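Local coordinates for protein acidocalcisomal pyrophosphatase (Trypanosoma cruzi, PDB 5CUV) that probably hydrolyses inorganic pyrophosphate to phosphate in a magnesium-dependent reaction, at residues A[206-211]-A[223-228]; A[310-315]-A[334-339]; A[268-273]-A[296-301]. All coordinates share one frame; numbering follows the deposited sequence.

Along the chain the three contacts come in series; none nests in or crosses another. Contact 1 closes first, where the loop 206-211 folds back onto strand 224-228 after a short excursion. Contact 3 follows and joins strand 269-272 to strand 296-299, closing a long segment without regular structure. Contact 2 comes last, between the two strands of the hairpin 310-323 and 326-335. Strand 224-228 pairs with both 269-272 and 310-323, and strand 296-299 runs parallel to 326-335, so the five strands form a closed ring of neighbours. Contacts 1 and 2 share the D-malate site, and contact 3 reaches the magnesium site.

Contact 1: residues A[206-211]-A[223-228]; sequences LYVRDL and RYNFIC. With MLT (D-malate), chain C.
Tyr207 and Tyr224 form a single backbone bridge, with their CA atoms 4.6 Å apart. One hydrogen bond flanks it on each side. Asn225 N donates to Leu206 O at 2.9 Å, and Val208 N donates to Arg223 O at 2.8 Å. Both bonds are nearly straight. Leu206 O also receives the CA-H of Tyr224.

The two tyrosine side chains run side by side in the same direction. Tyr207 CE1 meets Tyr224 CE2, and the ring planes are turned 44° from each other. Leu206 CD1 reaches the edge of the Tyr224 ring at CD2. The hydroxyl of Tyr207 goes on to Asp396 of helix 388-412.

Val208 faces the strand. Its CG2, anti to the carbonyl carbon, touches the amide of Asn225, whose ND2 is bonded to Pro205 O. Val208 CB lies 3.7 Å from Arg223 CG. The arginine chain turns at its CB-CG bond and then runs to D-malate. Its CD passes near malate O1. Arg223 NH1 donates to the malate hydroxyl O3 at 3.0 Å, from the edge of the guanidinium. This bond is bent, at 137°.

The loop 206-211 thus borders the start of a strand in the pyrophosphatase barrel, where Arg223, together with the backbone N of Asn222, holds the ligand in the D-malate pocket.

Contact 2: residues A[310-315]-A[334-339]; sequences VGAVKV and ISHNDP. With MLT (D-malate), chain C.
Lys314 and Ile334 exchange two backbone hydrogen bonds as an antiparallel hydrogen-bonded pair: Lys314 N donates to Ile334 O at 2.8 Å, and Ile334 N returns a bond to Lys314 O at 3.0 Å. Next to them, Val313 and Ser335 form a non-hydrogen-bonded pair. Beyond it, His336 N donates to Ala312 O at 3.0 Å, although His336 has already left the strand. A type I turn from Ser335 to Asp338 begins here, and Ser335 OG accepts from Asn337 N as an ST turn.

The side chain of His336 leads from this turn to the ligand. CB lies near Ala312 O. His336 CD2 lies beside the Val313 carbonyl, 3.6 Å from Val313 O, with the methyl of Ala312 nearby. His336 NE2 is 3.6 Å from Lys314 CB. The two side chains cross at about a right angle. NE2 is also hydrogen-bonded to Asn222 O, which helps to fix the ring's rotation. At the tip, His336 CE1 meets D-malate O4 at 3.2 Å, with that oxygen near the ring plane. The lysine chain bends at chi3 (-84°), bringing Lys314 CE to the same oxygen from the other strand, while NZ is held by Cys341 O and Leu344 O.

The contact lies at the end of the hairpin 310-323 and 326-335 away from its turn. Strand 224-228 flanks strand 310-323, strand 296-299 flanks 326-335, and Val315 packs on helix 388-412.

Contact 3: residues A[268-273]-A[296-301]; sequences WNYGAL and DAIEIG
Ile298 fits between Trp268 and Tyr270, the residues to either side of Asn269. Ile298 CG2 touches Trp268 CB at 3.6 Å. Ile298 CG1, anti to the carbonyl carbon (chi1 -63°), meets the edge of the tyrosine ring at Tyr270 CD1, 3.5 Å away. The isoleucine bump thus fills the hollow between the two aromatic side chains. Trp268 CD1 in turn rests on the base of Ile300, against its CA and CB. Helix 357-367 covers Trp268 and Ile298.

The other face holds Asn269, Ala297 and Glu299. Gly271 has no side chain there, and Phe226 lies against its backbone, touching Asn269, Ala297 and Glu299 as well. Leu273, just past the strand, reaches back with CD2 to Ala297 CB at 3.8 Å. The asparagine amide and glutamate carboxylate run alongside each other with planes 29° apart. Their bond, Asn269 ND2 to Glu299 OE2, is weak at 3.3 Å. Asn269 ND2 also donates to Thr303 O, and Glu299 OE1 accepts from Ser335 N.

The backbones are antiparallel. Gly271 N donates to Ala297 O, and Ala297 N returns a bond to Gly271 O at 2.9 Å. Glu299 N donates to Asn269 O at 2.8 Å, while the return bond is weak.

At the Asp296 end of the pair, Tyr270 OH and Asp296 OD2 are 2.8 Å apart, the ring nearly perpendicular to the carboxylate at 82°. Lys330 NZ makes a salt bridge with Asp296 OD2 and a hydrogen bond with Tyr270 OH. Asp296, with Asp291 and Asp328, forms the magnesium site. This siting of acidic metal ligands on a beta-barrel is characteristic of soluble family I pyrophosphatases.

Contact 1: residues A[206-211]-A[223-228]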
loop_
_atom_site.group_PDB
_atom_site.type_symbol
_atom_site.label_atom_id
_atom_site.label_comp_id
_atom_site.label_asym_id
_atom_site.label_seq_id
_atom_site.Cartn_x
_atom_site.Cartn_y
_atom_site.Cartn_z
ATOM N N LEU A 206 -17.289 -11.870 -18.861
ATOM C CA LEU A 206 -17.743 -10.815 -18.006
ATOM C C LEU A 206 -17.289 -11.053 -16.600
ATOM O O LEU A 206 -16.667 -10.174 -16.014
ATOM C CB LEU A 206 -19.268 -10.738 -18.038
ATOM C CG LEU A 206 -19.932 -9.884 -16.972
ATOM C CD1 LEU A 206 -19.326 -8.477 -16.990
ATOM C CD2 LEU A 206 -21.427 -9.845 -17.211
ATOM N N TYR A 207 -17.651 -12.204 -16.030
ATOM C CA TYR A 207 -17.262 -12.536 -14.660
ATOM C C TYR A 207 -15.951 -13.237 -14.794
ATOM O O TYR A 207 -15.758 -14.022 -15.720
ATOM C CB TYR A 207 -18.233 -13.489 -14.004
ATOM C CG TYR A 207 -19.632 -12.990 -13.977
ATOM C CD1 TYR A 207 -20.049 -12.119 -13.004
ATOM C CD2 TYR A 207 -20.556 -13.382 -14.962
ATOM C CE1 TYR A 207 -21.336 -11.641 -12.989
ATOM C CE2 TYR A 207 -21.864 -12.907 -14.968
ATOM C CZ TYR A 207 -22.242 -12.034 -13.970
ATOM O OH TYR A 207 -23.538 -11.545 -13.925
ATOM N N VAL A 208 -15.034 -12.933 -13.878
ATOM C CA VAL A 208 -13.730 -13.578 -13.916
ATOM C C VAL A 208 -13.812 -14.688 -12.893
ATOM O O VAL A 208 -13.835 -14.435 -11.708
ATOM C CB VAL A 208 -12.621 -12.588 -13.625
ATOM C CG1 VAL A 208 -11.267 -13.281 -13.719
ATOM C CG2 VAL A 208 -12.716 -11.456 -14.660
ATOM N N ARG A 209 -13.872 -15.918 -13.386
ATOM C CA ARG A 209 -14.070 -17.048 -12.528
ATOM C C ARG A 209 -13.000 -18.066 -12.267
ATOM O O ARG A 209 -12.496 -18.662 -13.170
ATOM C CB ARG A 209 -15.309 -17.797 -12.998
ATOM C CG ARG A 209 -16.588 -17.331 -12.357
ATOM C CD ARG A 209 -17.708 -18.272 -12.762
ATOM N NE ARG A 209 -18.906 -17.546 -13.184
ATOM C CZ ARG A 209 -19.607 -17.840 -14.276
ATOM N NH1 ARG A 209 -19.218 -18.860 -15.054
ATOM N NH2 ARG A 209 -20.681 -17.102 -14.592
ATOM N N ASP A 210 -12.709 -18.297 -10.999
ATOM C CA ASP A 210 -11.743 -19.311 -10.623
ATOM C C ASP A 210 -12.380 -20.693 -10.614
ATOM O O ASP A 210 -13.414 -20.892 -9.985
ATOM C CB ASP A 210 -11.189 -19.021 -9.244
ATOM C CG ASP A 210 -10.308 -17.791 -9.242
ATOM O OD1 ASP A 210 -9.420 -17.756 -10.151
ATOM O OD2 ASP A 210 -10.496 -16.877 -8.367
ATOM N N LEU A 211 -11.745 -21.625 -11.322
ATOM C CA LEU A 211 -12.168 -22.992 -11.422
ATOM C C LEU A 211 -12.350 -23.565 -10.046
ATOM O O LEU A 211 -13.326 -24.296 -9.786
ATOM C CB LEU A 211 -11.120 -23.782 -12.162
ATOM C CG LEU A 211 -11.553 -25.161 -12.693
ATOM C CD1 LEU A 211 -12.732 -25.053 -13.684
ATOM C CD2 LEU A 211 -10.312 -25.806 -13.363
ATOM N N ARG A 223 -15.522 -9.860 -9.147
ATOM C CA ARG A 223 -14.420 -9.845 -10.065
ATOM C C ARG A 223 -14.906 -9.808 -11.520
ATOM O O ARG A 223 -15.327 -10.827 -12.106
ATOM C CB ARG A 223 -13.614 -11.091 -9.830
ATOM C CG ARG A 223 -12.243 -10.946 -10.336
ATOM C CD ARG A 223 -11.285 -11.446 -9.256
ATOM N NE ARG A 223 -9.925 -11.119 -9.635
ATOM C CZ ARG A 223 -9.020 -10.668 -8.785
ATOM N NH1 ARG A 223 -9.352 -10.509 -7.499
ATOM N NH2 ARG A 223 -7.799 -10.353 -9.251
ATOM N N TYR A 224 -14.777 -8.649 -12.149
ATOM C CA TYR A 224 -15.266 -8.535 -13.502
ATOM C C TYR A 224 -14.216 -8.040 -14.464
ATOM O O TYR A 224 -13.254 -7.403 -14.051
ATOM C CB TYR A 224 -16.449 -7.557 -13.514
ATOM C CG TYR A 224 -17.667 -7.953 -12.718
ATOM C CD1 TYR A 224 -17.707 -7.829 -11.334
ATOM C CD2 TYR A 224 -18.843 -8.360 -13.370
ATOM C CE1 TYR A 224 -18.884 -8.089 -10.626
ATOM C CE2 TYR A 224 -20.042 -8.624 -12.668
ATOM C CZ TYR A 224 -20.055 -8.496 -11.299
ATOM O OH TYR A 224 -21.202 -8.884 -10.597
ATOM N N ASN A 225 -14.404 -8.327 -15.745
ATOM C CA ASN A 225 -13.497 -7.821 -16.739
ATOM C C ASN A 225 -14.006 -6.465 -17.221
ATOM O O ASN A 225 -15.187 -6.266 -17.304
ATOM C CB ASN A 225 -13.371 -8.790 -17.913
ATOM C CG ASN A 225 -12.339 -9.924 -17.624
ATOM O OD1 ASN A 225 -11.313 -9.708 -16.926
ATOM N ND2 ASN A 225 -12.612 -11.128 -18.159
ATOM N N PHE A 226 -13.107 -5.534 -17.503
ATOM C CA PHE A 226 -13.449 -4.190 -17.952
ATOM C C PHE A 226 -12.593 -3.851 -19.216
ATOM O O PHE A 226 -11.421 -4.209 -19.322
ATOM C CB PHE A 226 -13.155 -3.223 -16.779
ATOM C CG PHE A 226 -12.912 -1.796 -17.187
ATOM C CD1 PHE A 226 -11.637 -1.361 -17.483
ATOM C CD2 PHE A 226 -13.964 -0.882 -17.271
ATOM C CE1 PHE A 226 -11.396 -0.019 -17.857
ATOM C CE2 PHE A 226 -13.750 0.456 -17.642
ATOM C CZ PHE A 226 -12.456 0.894 -17.933
ATOM N N ILE A 227 -13.189 -3.174 -20.181
ATOM C CA ILE A 227 -12.496 -2.796 -21.406
ATOM C C ILE A 227 -12.394 -1.285 -21.482
ATOM O O ILE A 227 -13.397 -0.572 -21.542
ATOM C CB ILE A 227 -13.217 -3.313 -22.646
ATOM C CG1 ILE A 227 -13.360 -4.816 -22.535
ATOM C CG2 ILE A 227 -12.424 -3.057 -23.873
ATOM C CD1 ILE A 227 -14.351 -5.389 -23.536
ATOM N N CYS A 228 -11.162 -0.794 -21.440
ATOM C CA CYS A 228 -10.963 0.610 -21.494
ATOM C C CYS A 228 -11.180 1.129 -22.891
ATOM O O CYS A 228 -10.605 0.640 -23.828
ATOM C CB CYS A 228 -9.574 0.949 -21.060
ATOM S SG CYS A 228 -9.357 2.718 -21.040
HETATM C C1 MLT C . -13.179 -12.188 -6.206
HETATM O O1 MLT C . -12.331 -13.029 -6.521
HETATM O O2 MLT C . -14.360 -12.411 -6.438
HETATM C C2 MLT C . -12.765 -10.882 -5.538
HETATM O O3 MLT C . -11.350 -10.786 -5.319
HETATM C C3 MLT C . -13.572 -10.646 -4.240
HETATM C C4 MLT C . -13.116 -9.366 -3.524
HETATM O O4 MLT C . -12.212 -8.693 -3.964
HETATM O O5 MLT C . -13.717 -8.982 -2.387
#

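Contact 2: residues A[310-315]-A[334-339]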
loop_
_atom_site.group_PDB
_atom_site.type_symbol
_atom_site.label_atom_id
_atom_site.label_comp_id
_atom_site.label_asym_id
_atom_site.label_seq_id
_atom_site.Cartn_x
_atom_site.Cartn_y
_atom_site.Cartn_z
ATOM N N VAL A 310 -7.595 -4.530 -21.256
ATOM C CA VAL A 310 -8.567 -5.236 -20.418
ATOM C C VAL A 310 -7.991 -5.612 -19.047
ATOM O O VAL A 310 -6.844 -5.999 -18.924
ATOM C CB VAL A 310 -9.015 -6.488 -21.129
ATOM C CG1 VAL A 310 -10.086 -7.188 -20.317
ATOM C CG2 VAL A 310 -9.404 -6.109 -22.566
ATOM N N GLY A 311 -8.802 -5.514 -18.008
ATOM C CA GLY A 311 -8.325 -5.835 -16.684
ATOM C C GLY A 311 -9.447 -6.201 -15.724
ATOM O O GLY A 311 -10.631 -5.838 -15.958
ATOM N N ALA A 312 -9.102 -6.941 -14.661
ATOM C CA ALA A 312 -10.085 -7.296 -13.668
ATOM C C ALA A 312 -10.436 -6.127 -12.701
ATOM O O ALA A 312 -9.547 -5.450 -12.097
ATOM C CB ALA A 312 -9.609 -8.488 -12.881
ATOM N N VAL A 313 -11.743 -5.912 -12.523
ATOM C CA VAL A 313 -12.190 -4.865 -11.628
ATOM C C VAL A 313 -13.177 -5.359 -10.581
ATOM O O VAL A 313 -13.768 -6.442 -10.671
ATOM C CB VAL A 313 -12.835 -3.704 -12.415
ATOM C CG1 VAL A 313 -11.831 -3.091 -13.382
ATOM C CG2 VAL A 313 -14.066 -4.236 -13.194
ATOM N N LYS A 314 -13.348 -4.529 -9.571
ATOM C CA LYS A 314 -14.235 -4.824 -8.468
ATOM C C LYS A 314 -15.329 -3.766 -8.607
ATOM O O LYS A 314 -15.039 -2.615 -8.688
ATOM C CB LYS A 314 -13.459 -4.688 -7.159
ATOM C CG LYS A 314 -14.324 -4.986 -5.923
ATOM C CD LYS A 314 -13.832 -4.320 -4.625
ATOM C CE LYS A 314 -12.758 -5.127 -3.954
ATOM N NZ LYS A 314 -12.479 -4.540 -2.599
ATOM N N VAL A 315 -16.581 -4.169 -8.675
ATOM C CA VAL A 315 -17.742 -3.276 -8.847
ATOM C C VAL A 315 -18.115 -2.671 -7.490
ATOM O O VAL A 315 -18.333 -3.396 -6.533
ATOM C CB VAL A 315 -18.983 -4.087 -9.382
ATOM C CG1 VAL A 315 -20.170 -3.223 -9.359
ATOM C CG2 VAL A 315 -18.760 -4.595 -10.815
ATOM N N ILE A 334 -13.239 -0.442 -9.613
ATOM C CA ILE A 334 -11.841 -0.159 -9.412
ATOM C C ILE A 334 -11.025 -1.393 -9.741
ATOM O O ILE A 334 -11.402 -2.512 -9.428
ATOM C CB ILE A 334 -11.506 0.304 -7.930
ATOM C CG1 ILE A 334 -10.008 0.692 -7.866
ATOM C CG2 ILE A 334 -11.879 -0.801 -6.858
ATOM C CD1 ILE A 334 -9.553 1.110 -6.563
ATOM N N SER A 335 -9.899 -1.191 -10.406
ATOM C CA SER A 335 -9.031 -2.280 -10.734
ATOM C C SER A 335 -8.511 -3.050 -9.477
ATOM O O SER A 335 -8.045 -2.441 -8.534
ATOM C CB SER A 335 -7.882 -1.688 -11.494
ATOM O OG SER A 335 -6.749 -2.501 -11.397
ATOM N N HIS A 336 -8.607 -4.381 -9.481
ATOM C CA HIS A 336 -8.103 -5.238 -8.410
ATOM C C HIS A 336 -6.595 -5.024 -8.166
ATOM O O HIS A 336 -6.046 -5.340 -7.084
ATOM C CB HIS A 336 -8.337 -6.718 -8.753
ATOM C CG HIS A 336 -9.665 -7.236 -8.297
ATOM N ND1 HIS A 336 -9.989 -7.350 -6.957
ATOM C CD2 HIS A 336 -10.801 -7.512 -8.990
ATOM C CE1 HIS A 336 -11.273 -7.653 -6.845
ATOM N NE2 HIS A 336 -11.789 -7.752 -8.064
ATOM N N ASN A 337 -5.917 -4.463 -9.161
ATOM C CA ASN A 337 -4.515 -4.201 -8.959
ATOM C C ASN A 337 -4.162 -2.831 -8.350
ATOM O O ASN A 337 -3.002 -2.519 -8.132
ATOM C CB ASN A 337 -3.741 -4.419 -10.238
ATOM C CG ASN A 337 -2.409 -5.084 -9.950
ATOM O OD1 ASN A 337 -2.383 -6.277 -9.509
ATOM N ND2 ASN A 337 -1.292 -4.336 -10.141
ATOM N N ASP A 338 -5.161 -2.018 -8.060
ATOM C CA ASP A 338 -4.885 -0.721 -7.467
ATOM C C ASP A 338 -4.520 -0.948 -5.982
ATOM O O ASP A 338 -5.054 -1.860 -5.331
ATOM C CB ASP A 338 -6.098 0.185 -7.566
ATOM C CG ASP A 338 -5.772 1.625 -7.246
ATOM O OD1 ASP A 338 -5.307 2.317 -8.172
ATOM O OD2 ASP A 338 -5.965 2.077 -6.074
ATOM N N PRO A 339 -3.598 -0.123 -5.433
ATOM C CA PRO A 339 -3.197 -0.281 -4.032
ATOM C C PRO A 339 -4.312 -0.148 -3.005
ATOM O O PRO A 339 -4.168 -0.687 -1.930
ATOM C CB PRO A 339 -2.129 0.788 -3.849
ATOM C CG PRO A 339 -1.591 0.929 -5.213
ATOM C CD PRO A 339 -2.782 0.909 -6.090
HETATM C C1 MLT C . -13.179 -12.188 -6.206
HETATM O O1 MLT C . -12.331 -13.029 -6.521
HETATM O O2 MLT C . -14.360 -12.411 -6.438
HETATM C C2 MLT C . -12.765 -10.882 -5.538
HETATM O O3 MLT C . -11.350 -10.786 -5.319
HETATM C C3 MLT C . -13.572 -10.646 -4.240
HETATM C C4 MLT C . -13.116 -9.366 -3.524
HETATM O O4 MLT C . -12.212 -8.693 -3.964
HETATM O O5 MLT C . -13.717 -8.982 -2.387
#

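Contact 3: residues A[268-273]-A[296-301]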
loop_
_atom_site.group_PDB
_atom_site.type_symbol
_atom_site.label_atom_id
_atom_site.label_comp_id
_atom_site.label_asym_id
_atom_site.label_seq_id
_atom_site.Cartn_x
_atom_site.Cartn_y
_atom_site.Cartn_z
ATOM N N TRP A 268 -11.041 9.389 -15.158
ATOM C CA TRP A 268 -10.909 8.007 -14.802
ATOM C C TRP A 268 -10.879 7.244 -16.112
ATOM O O TRP A 268 -11.106 7.809 -17.187
ATOM C CB TRP A 268 -12.172 7.727 -14.019
ATOM C CG TRP A 268 -12.308 8.675 -12.895
ATOM C CD1 TRP A 268 -11.698 8.597 -11.658
ATOM C CD2 TRP A 268 -12.970 9.955 -12.930
ATOM N NE1 TRP A 268 -11.928 9.756 -10.939
ATOM C CE2 TRP A 268 -12.700 10.604 -11.697
ATOM C CE3 TRP A 268 -13.752 10.621 -13.892
ATOM C CZ2 TRP A 268 -13.191 11.894 -11.408
ATOM C CZ3 TRP A 268 -14.226 11.881 -13.610
ATOM C CH2 TRP A 268 -13.946 12.516 -12.371
ATOM N N ASN A 269 -10.580 5.974 -16.055
ATOM C CA ASN A 269 -10.560 5.204 -17.258
ATOM C C ASN A 269 -12.041 4.914 -17.478
ATOM O O ASN A 269 -12.744 4.424 -16.562
ATOM C CB ASN A 269 -9.817 3.926 -17.004
ATOM C CG ASN A 269 -8.348 4.151 -16.829
ATOM O OD1 ASN A 269 -7.714 4.673 -17.745
ATOM N ND2 ASN A 269 -7.782 3.771 -15.660
ATOM N N TYR A 270 -12.513 5.219 -18.678
ATOM C CA TYR A 270 -13.884 5.018 -19.046
ATOM C C TYR A 270 -13.952 3.846 -20.022
ATOM O O TYR A 270 -13.192 3.778 -20.973
ATOM C CB TYR A 270 -14.400 6.277 -19.718
ATOM C CG TYR A 270 -15.890 6.300 -19.922
ATOM C CD1 TYR A 270 -16.753 6.396 -18.855
ATOM C CD2 TYR A 270 -16.426 6.289 -21.206
ATOM C CE1 TYR A 270 -18.119 6.494 -19.063
ATOM C CE2 TYR A 270 -17.773 6.391 -21.432
ATOM C CZ TYR A 270 -18.627 6.498 -20.363
ATOM O OH TYR A 270 -19.976 6.630 -20.601
ATOM N N GLY A 271 -14.851 2.903 -19.805
ATOM C CA GLY A 271 -14.887 1.809 -20.744
ATOM C C GLY A 271 -16.188 1.054 -20.735
ATOM O O GLY A 271 -17.270 1.592 -20.561
ATOM N N ALA A 272 -16.098 -0.239 -20.868
ATOM C CA ALA A 272 -17.331 -0.960 -20.878
ATOM C C ALA A 272 -17.162 -2.374 -20.330
ATOM O O ALA A 272 -16.078 -2.878 -20.218
ATOM C CB ALA A 272 -17.847 -0.953 -22.334
ATOM N N LEU A 273 -18.233 -3.033 -19.968
ATOM C CA LEU A 273 -18.057 -4.388 -19.489
ATOM C C LEU A 273 -18.397 -5.358 -20.619
ATOM O O LEU A 273 -19.348 -5.162 -21.333
ATOM C CB LEU A 273 -18.956 -4.620 -18.288
ATOM C CG LEU A 273 -18.674 -3.599 -17.204
ATOM C CD1 LEU A 273 -19.567 -3.917 -16.046
ATOM C CD2 LEU A 273 -17.254 -3.648 -16.770
ATOM N N ASP A 296 -21.747 0.730 -19.681
ATOM C CA ASP A 296 -20.616 1.607 -19.502
ATOM C C ASP A 296 -20.039 1.534 -18.134
ATOM O O ASP A 296 -20.775 1.399 -17.129
ATOM C CB ASP A 296 -21.037 3.027 -19.737
ATOM C CG ASP A 296 -21.331 3.288 -21.129
ATOM O OD1 ASP A 296 -21.435 2.322 -21.890
ATOM O OD2 ASP A 296 -21.467 4.463 -21.487
ATOM N N ALA A 297 -18.720 1.677 -18.072
ATOM C CA ALA A 297 -18.076 1.587 -16.785
ATOM C C ALA A 297 -16.968 2.565 -16.620
ATOM O O ALA A 297 -16.258 2.859 -17.585
ATOM C CB ALA A 297 -17.560 0.168 -16.576
ATOM N N ILE A 298 -16.823 3.050 -15.390
ATOM C CA ILE A 298 -15.781 4.001 -14.994
ATOM C C ILE A 298 -14.876 3.325 -13.928
ATOM O O ILE A 298 -15.368 2.941 -12.861
ATOM C CB ILE A 298 -16.441 5.229 -14.393
ATOM C CG1 ILE A 298 -17.302 5.907 -15.433
ATOM C CG2 ILE A 298 -15.451 6.194 -13.923
ATOM C CD1 ILE A 298 -18.269 6.898 -14.803
ATOM N N GLU A 299 -13.576 3.152 -14.200
ATOM C CA GLU A 299 -12.672 2.493 -13.212
ATOM C C GLU A 299 -11.882 3.612 -12.527
ATOM O O GLU A 299 -11.147 4.315 -13.195
ATOM C CB GLU A 299 -11.714 1.481 -13.909
ATOM C CG GLU A 299 -10.751 0.640 -13.009
ATOM C CD GLU A 299 -9.541 1.418 -12.316
ATOM O OE1 GLU A 299 -9.237 1.076 -11.142
ATOM O OE2 GLU A 299 -8.871 2.325 -12.890
ATOM N N ILE A 300 -11.994 3.722 -11.200
ATOM C CA ILE A 300 -11.363 4.773 -10.431
ATOM C C ILE A 300 -9.977 4.599 -9.777
ATOM O O ILE A 300 -9.590 5.400 -8.949
ATOM C CB ILE A 300 -12.367 5.319 -9.385
ATOM C CG1 ILE A 300 -12.476 4.405 -8.185
ATOM C CG2 ILE A 300 -13.775 5.466 -10.043
ATOM C CD1 ILE A 300 -13.676 4.751 -7.285
ATOM N N GLY A 301 -9.184 3.603 -10.191
ATOM C CA GLY A 301 -7.845 3.477 -9.617
ATOM C C GLY A 301 -6.960 4.572 -10.190
ATOM O O GLY A 301 -7.346 5.292 -11.123
#